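PDB 4JIU: proabylysin from Pyrococcus abyssi, which is the zinc-binding zymogen of a soluble minigluzincin metallopeptidase, probably a latent hydrolase that cleaves peptide bonds once activated. Local coordinates for residues L58-A63 / S75-V80. The protein carries 1 engineered substitution. Sequence-based numbering, arbitrary orientation. Where two conformers were deposited one is given.
Sequences LIHELA and SFWREV. With ZN (zinc ion), chain B.
Phe76 drives the edge of its ring into one face of the His60 imidazole: CZ of Phe76 stands over the middle of that ring, 3.5 Å from His60 CE1, with the planes at 71° in a T-shaped stack. Both rings get there by the same torsion, CG anti to the backbone N (chi1 170° for Phe76, -179° for His60), which carries each from its own helix to a common meeting point. The same Phe76 edge points CE1 at the carbonyl oxygen of His60, 3.3 Å away and near the ring plane, while Ala63 CB sits 3.6 Å from that CE1. CB of Ala63 also meets Val80 CG2 and Glu79 CB, both at 3.8 Å. Further along, Ile59 lays CG2 against Val80 CA at 3.8 Å. Glu79 bends its carboxylate away, to salt bridges with Lys82 and Lys66. An alanine in place of Phe76 would probably open a gap beside the imidazole and leave that face without its aromatic edge. His60 NE2 binds the zinc at 2.0 Å, alongside His64, His72 and a carboxylate oxygen of the C-terminal Val105, and its ND1 hydrogen-bonds to Tyr56 OH. Helix 74-80 backs the HExxH helix of this three-histidine zinc site through apolar and aromatic contact, while metal and Tyr56 hold the two imidazole nitrogens. Ligation of the zinc by the chain's own C-terminus is consistent with a latent zymogen.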
ATOM      1  N   LEU A  58       1.987   1.517  -0.557  1.00  9.35           N
ATOM      2  CA  LEU A  58       1.075   2.638  -0.433  1.00  9.23           C
ATOM      3  C   LEU A  58      -0.113   2.495  -1.348  1.00  8.96           C
ATOM      4  O   LEU A  58      -1.256   2.775  -0.953  1.00 10.07           O
ATOM      5  CB  LEU A  58       1.822   3.948  -0.666  1.00 10.93           C
ATOM      6  CG  LEU A  58       2.814   4.320   0.434  1.00 11.85           C
ATOM      7  CD1 LEU A  58       3.565   5.586   0.038  1.00 16.53           C
ATOM      8  CD2 LEU A  58       2.183   4.526   1.780  1.00 13.65           C
ATOM      9  N   ILE A  59       0.106   2.128  -2.617  1.00  9.13           N
ATOM     10  CA  ILE A  59      -0.970   1.939  -3.571  1.00  8.89           C
ATOM     11  C   ILE A  59      -1.886   0.812  -3.114  1.00  8.51           C
ATOM     12  O   ILE A  59      -3.126   0.983  -3.215  1.00  9.51           O
ATOM     13  CB  ILE A  59      -0.412   1.715  -4.976  1.00  9.36           C
ATOM     14  CG1 ILE A  59       0.166   2.990  -5.606  1.00 10.34           C
ATOM     15  CG2 ILE A  59      -1.449   1.060  -5.889  1.00 10.08           C
ATOM     16  CD1 ILE A  59      -0.871   4.012  -6.013  1.00 11.26           C
ATOM     17  N   HIS A  60      -1.335  -0.294  -2.663  1.00  9.10           N
ATOM     18  CA  HIS A  60      -2.128  -1.417  -2.190  1.00  8.81           C
ATOM     19  C   HIS A  60      -3.018  -0.983  -1.056  1.00  8.43           C
ATOM     20  O   HIS A  60      -4.228  -1.290  -1.009  1.00  9.21           O
ATOM     21  CB  HIS A  60      -1.173  -2.556  -1.821  1.00  9.40           C
ATOM     22  CG  HIS A  60      -1.888  -3.786  -1.337  1.00  9.02           C
ATOM     23  ND1 HIS A  60      -1.920  -4.945  -2.077  1.00 10.23           N
ATOM     24  CD2 HIS A  60      -2.574  -4.123  -0.221  1.00  9.43           C
ATOM     25  CE1 HIS A  60      -2.597  -5.895  -1.443  1.00 10.76           C
ATOM     26  NE2 HIS A  60      -3.042  -5.388  -0.290  1.00 10.77           N
ATOM     27  N   GLU A  61      -2.422  -0.309  -0.073  1.00  8.71           N
ATOM     28  CA  GLU A  61      -3.219   0.095   1.087  1.00  8.84           C
ATOM     29  C   GLU A  61      -4.260   1.181   0.754  1.00  8.78           C
ATOM     30  O   GLU A  61      -5.390   1.115   1.186  1.00  9.27           O
ATOM     31  CB  GLU A  61      -2.325   0.484   2.240  1.00  9.29           C
ATOM     32  CG  GLU A  61      -1.425  -0.640   2.724  1.00  9.98           C
ATOM     33  CD  GLU A  61      -2.156  -1.889   3.147  1.00 11.63           C
ATOM     34  OE1 GLU A  61      -3.339  -1.917   3.495  1.00 14.37           O
ATOM     35  OE2 GLU A  61      -1.463  -2.950   3.128  1.00 13.49           O
ATOM     36  N   LEU A  62      -3.882   2.141  -0.096  1.00  8.74           N
ATOM     37  CA  LEU A  62      -4.810   3.144  -0.550  0.59  9.55           C
ATOM     38  C   LEU A  62      -5.947   2.488  -1.345  1.00  9.52           C
ATOM     39  O   LEU A  62      -7.092   2.944  -1.241  1.00 10.77           O
ATOM     40  CB  LEU A  62      -4.185   4.226  -1.436  0.59  9.83           C
ATOM     41  CG  LEU A  62      -3.341   5.250  -0.701  0.59 10.37           C
ATOM     42  CD1 LEU A  62      -2.561   6.087  -1.687  0.59 16.30           C
ATOM     43  CD2 LEU A  62      -4.185   6.152   0.193  0.59 11.90           C
ATOM     44  N   ALA A  63      -5.664   1.448  -2.121  1.00  9.55           N
ATOM     45  CA  ALA A  63      -6.677   0.744  -2.861  1.00  9.42           C
ATOM     46  C   ALA A  63      -7.697   0.100  -1.946  1.00  9.34           C
ATOM     47  O   ALA A  63      -8.898   0.086  -2.244  1.00 10.27           O
ATOM     48  CB  ALA A  63      -6.048  -0.284  -3.808  1.00 10.21           C
ATOM     49  N   SER A  75     -12.476  -4.856  -8.063  1.00 15.29           N
ATOM     50  CA  SER A  75     -12.388  -3.386  -8.035  0.55 15.84           C
ATOM     51  C   SER A  75     -11.166  -2.938  -7.253  1.00 13.48           C
ATOM     52  O   SER A  75     -10.580  -1.903  -7.594  1.00 15.49           O
ATOM     53  CB  SER A  75     -13.674  -2.821  -7.431  0.55 17.86           C
ATOM     54  OG  SER A  75     -13.823  -3.407  -6.147  0.55 26.91           O
ATOM     55  N   PHE A  76     -10.756  -3.708  -6.255  1.00 12.37           N
ATOM     56  CA  PHE A  76      -9.481  -3.433  -5.587  1.00 11.47           C
ATOM     57  C   PHE A  76      -8.339  -3.447  -6.568  1.00 11.07           C
ATOM     58  O   PHE A  76      -7.503  -2.550  -6.655  1.00 11.66           O
ATOM     59  CB  PHE A  76      -9.314  -4.487  -4.454  1.00 11.21           C
ATOM     60  CG  PHE A  76      -7.933  -4.443  -3.850  1.00 10.58           C
ATOM     61  CD1 PHE A  76      -7.659  -3.552  -2.797  1.00 10.50           C
ATOM     62  CD2 PHE A  76      -6.922  -5.263  -4.312  1.00 10.86           C
ATOM     63  CE1 PHE A  76      -6.396  -3.470  -2.275  1.00 11.13           C
ATOM     64  CE2 PHE A  76      -5.646  -5.148  -3.810  1.00 10.82           C
ATOM     65  CZ  PHE A  76      -5.397  -4.272  -2.807  1.00 10.55           C
ATOM     66  N   TRP A  77      -8.233  -4.544  -7.341  1.00 11.35           N
ATOM     67  CA  TRP A  77      -7.123  -4.705  -8.250  1.00 12.15           C
ATOM     68  C   TRP A  77      -7.163  -3.669  -9.365  1.00 12.14           C
ATOM     69  O   TRP A  77      -6.141  -3.244  -9.847  1.00 12.23           O
ATOM     70  CB  TRP A  77      -7.005  -6.119  -8.827  1.00 12.79           C
ATOM     71  CG  TRP A  77      -6.566  -7.092  -7.805  1.00 12.38           C
ATOM     72  CD1 TRP A  77      -7.273  -8.148  -7.321  1.00 12.64           C
ATOM     73  CD2 TRP A  77      -5.323  -7.118  -7.074  1.00 12.41           C
ATOM     74  NE1 TRP A  77      -6.599  -8.852  -6.362  1.00 13.34           N
ATOM     75  CE2 TRP A  77      -5.367  -8.222  -6.185  1.00 13.05           C
ATOM     76  CE3 TRP A  77      -4.180  -6.327  -7.060  1.00 12.92           C
ATOM     77  CZ2 TRP A  77      -4.321  -8.568  -5.304  1.00 13.52           C
ATOM     78  CZ3 TRP A  77      -3.132  -6.661  -6.199  1.00 13.80           C
ATOM     79  CH2 TRP A  77      -3.217  -7.761  -5.340  1.00 14.82           C
ATOM     80  N   ARG A  78      -8.388  -3.224  -9.760  1.00 13.75           N
ATOM     81  CA  ARG A  78      -8.467  -2.153 -10.746  1.00 14.16           C
ATOM     82  C   ARG A  78      -7.759  -0.873 -10.276  1.00 13.04           C
ATOM     83  O   ARG A  78      -7.102  -0.207 -11.073  1.00 14.03           O
ATOM     84  CB  ARG A  78      -9.922  -1.826 -11.039  1.00 18.70           C
ATOM     85  CG  ARG A  78     -10.321  -0.660 -11.869  1.00 25.01           C
ATOM     86  CD  ARG A  78     -11.746  -0.737 -12.402  1.00 35.74           C
ATOM     87  NE  ARG A  78     -12.765  -0.150 -11.529  1.00 45.45           N
ATOM     88  CZ  ARG A  78     -13.797  -0.716 -10.922  1.00 43.76           C
ATOM     89  NH1 ARG A  78     -14.064  -2.025 -11.020  1.00 45.70           N
ATOM     90  NH2 ARG A  78     -14.631  -0.002 -10.159  1.00 55.74           N
ATOM     91  N   GLU A  79      -7.869  -0.571  -8.983  1.00 12.06           N
ATOM     92  CA  GLU A  79      -7.166   0.614  -8.485  1.00 12.14           C
ATOM     93  C   GLU A  79      -5.657   0.386  -8.562  1.00 10.94           C
ATOM     94  O   GLU A  79      -4.895   1.242  -8.990  1.00 11.26           O
ATOM     95  CB  GLU A  79      -7.576   0.917  -7.051  1.00 12.71           C
ATOM     96  CG  GLU A  79      -9.038   1.265  -6.894  1.00 14.71           C
ATOM     97  CD  GLU A  79      -9.429   2.509  -7.656  1.00 17.59           C
ATOM     98  OE1 GLU A  79      -8.580   3.366  -7.997  1.00 17.72           O
ATOM     99  OE2 GLU A  79     -10.663   2.695  -7.828  1.00 27.11           O
ATOM    100  N   VAL A  80      -5.178  -0.760  -8.072  1.00 10.36           N
ATOM    101  CA  VAL A  80      -3.737  -1.086  -8.108  1.00 10.14           C
ATOM    102  C   VAL A  80      -3.177  -0.991  -9.512  1.00 10.25           C
ATOM    103  O   VAL A  80      -2.066  -0.473  -9.723  1.00 10.60           O
ATOM    104  CB  VAL A  80      -3.506  -2.480  -7.480  1.00  9.99           C
ATOM    105  CG1 VAL A  80      -2.082  -2.921  -7.681  1.00 12.53           C
ATOM    106  CG2 VAL A  80      -3.902  -2.516  -6.018  1.00 11.21           C
TER
HETATM  107 ZN    ZN B 201      -4.424  -6.161   0.901  0.96 10.19          ZN